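Local structure of putative type VI secretion protein (6SK0) at the interface of chains A and B. The protein forms the trimeric VgrG spike at the tip of the type VI secretion system, which loads and inhibits a phospholipase effector. Sequence-based numbering; all coordinates share one arbitrary frame. Chains: chain A/B, Putative type VI secretion protein.

The interface of chains A and B. Residues chain A 674-677; chain B 679, 683-685.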
ATOM      1  N   ALA A 674     -12.760  12.710   3.485  1.00 38.13           N
ATOM      2  CA  ALA A 674     -11.790  13.518   4.197  1.00 38.13           C
ATOM      3  C   ALA A 674     -10.376  13.002   3.972  1.00 38.13           C
ATOM      4  O   ALA A 674     -10.160  11.841   3.630  1.00 38.13           O
ATOM      5  CB  ALA A 674     -12.097  13.544   5.694  1.00 38.13           C
ATOM      6  N   VAL A 675      -9.416  13.892   4.153  1.00 36.18           N
ATOM      7  CA  VAL A 675      -8.018  13.533   4.307  1.00 36.18           C
ATOM      8  C   VAL A 675      -7.639  13.876   5.735  1.00 36.18           C
ATOM      9  O   VAL A 675      -7.785  15.025   6.166  1.00 36.18           O
ATOM     10  CB  VAL A 675      -7.124  14.261   3.298  1.00 36.18           C
ATOM     11  CG1 VAL A 675      -5.665  14.031   3.621  1.00 36.18           C
ATOM     12  CG2 VAL A 675      -7.452  13.818   1.887  1.00 36.18           C
ATOM     13  N   SER A 676      -7.174  12.884   6.475  1.00 36.87           N
ATOM     14  CA  SER A 676      -6.891  13.045   7.890  1.00 36.87           C
ATOM     15  C   SER A 676      -5.514  12.475   8.186  1.00 36.87           C
ATOM     16  O   SER A 676      -5.289  11.276   8.021  1.00 36.87           O
ATOM     17  CB  SER A 676      -7.963  12.357   8.735  1.00 36.87           C
ATOM     18  OG  SER A 676      -7.708  12.507  10.108  1.00 36.87           O
ATOM     19  N   LEU A 677      -4.599  13.336   8.605  1.00 35.70           N
ATOM     20  CA  LEU A 677      -3.271  12.933   9.034  1.00 35.70           C
ATOM     21  C   LEU A 677      -3.127  13.267  10.505  1.00 35.70           C
ATOM     22  O   LEU A 677      -3.162  14.442  10.884  1.00 35.70           O
ATOM     23  CB  LEU A 677      -2.181  13.625   8.218  1.00 35.70           C
ATOM     24  CG  LEU A 677      -2.303  13.616   6.698  1.00 35.70           C
ATOM     25  CD1 LEU A 677      -1.092  14.283   6.090  1.00 35.70           C
ATOM     26  CD2 LEU A 677      -2.453  12.206   6.176  1.00 35.70           C
TER
ATOM     27  N   SER B 679      -8.897  16.403  -0.631  1.00 38.16           N
ATOM     28  CA  SER B 679     -10.151  15.941  -0.073  1.00 38.16           C
ATOM     29  C   SER B 679     -11.280  16.576  -0.868  1.00 38.16           C
ATOM     30  O   SER B 679     -11.249  17.778  -1.143  1.00 38.16           O
ATOM     31  CB  SER B 679     -10.249  16.304   1.407  1.00 38.16           C
ATOM     32  OG  SER B 679     -11.567  16.165   1.879  1.00 38.16           O
ATOM     33  N   GLY B 683     -13.267  17.836   3.877  1.00 39.66           N
ATOM     34  CA  GLY B 683     -12.178  18.623   4.386  1.00 39.66           C
ATOM     35  C   GLY B 683     -10.948  17.811   4.745  1.00 39.66           C
ATOM     36  O   GLY B 683     -10.839  16.616   4.507  1.00 39.66           O
ATOM     37  N   MET B 684     -10.009  18.511   5.356  1.00 38.41           N
ATOM     38  CA  MET B 684      -8.688  17.978   5.622  1.00 38.41           C
ATOM     39  C   MET B 684      -8.303  18.308   7.051  1.00 38.41           C
ATOM     40  O   MET B 684      -8.441  19.452   7.489  1.00 38.41           O
ATOM     41  CB  MET B 684      -7.678  18.550   4.632  1.00 38.41           C
ATOM     42  CG  MET B 684      -6.269  18.074   4.805  1.00 38.41           C
ATOM     43  SD  MET B 684      -5.250  18.516   3.388  1.00 38.41           S
ATOM     44  CE  MET B 684      -6.205  17.810   2.054  1.00 38.41           C
ATOM     45  N   GLN B 685      -7.839  17.304   7.777  1.00 37.88           N
ATOM     46  CA  GLN B 685      -7.326  17.481   9.125  1.00 37.88           C
ATOM     47  C   GLN B 685      -5.865  17.072   9.132  1.00 37.88           C
ATOM     48  O   GLN B 685      -5.535  15.926   8.819  1.00 37.88           O
ATOM     49  CB  GLN B 685      -8.127  16.669  10.142  1.00 37.88           C
ATOM     50  CG  GLN B 685      -9.610  16.939  10.123  1.00 37.88           C
ATOM     51  CD  GLN B 685     -10.339  16.053   9.137  1.00 37.88           C
ATOM     52  OE1 GLN B 685     -10.152  14.836   9.130  1.00 37.88           O
ATOM     53  NE2 GLN B 685     -11.165  16.655   8.290  1.00 37.88           N
TER
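A:Val675 lies beside B:Met684 where strand 675-679 of chain A pairs in parallel with strand 684-688 of chain B. Backbone hydrogen bonds hold the two edges in register. The amide N of A:Val675 donates to the carbonyl O of B:Gly683 (3.1 Å), in the plane of that carbonyl. One step on, A:Val675 O accepts from the backbone N of B:Gln685 (2.8 Å), and the carbonyl O of B:Gln685 then accepts from A:Leu677 N (2.8 Å), almost in line with its C=O bond. On the packed face the side chains of A:Val675 and B:Met684 run side by side and point the same way. The thioether chain of B:Met684 leaves its strand extended and bends at its last torsion (chi3 -54°), which folds methyl CE back to within 3.9 Å of A:Val675 CB. The valine packs against B:Ser679 as well, its methyl CG2 meeting B:Ser679 CB at 3.8 Å. The hydroxyl OG of B:Ser679 donates to B:Gly683 O (2.8 Å) from above the carbonyl plane; that oxygen also accepts from A:Val675 N across the seam, which probably ties the turn before strand 684-688 to it. The opposite face is looser and polar. B:Gln685, bent at chi2 (88°), curls its amide back over chain A, and OE1 lies beside the A:Ser676 side chain, 3.3 Å from CB and 3.5 Å from the hydroxyl OG, a proximity rather than an assigned bond. This side probably faces solvent, whereas A:Val675 and B:Met684 probably point into the core of the spike, a trimeric beta-helix in which strands of neighbouring chains succeed one another along the shaft.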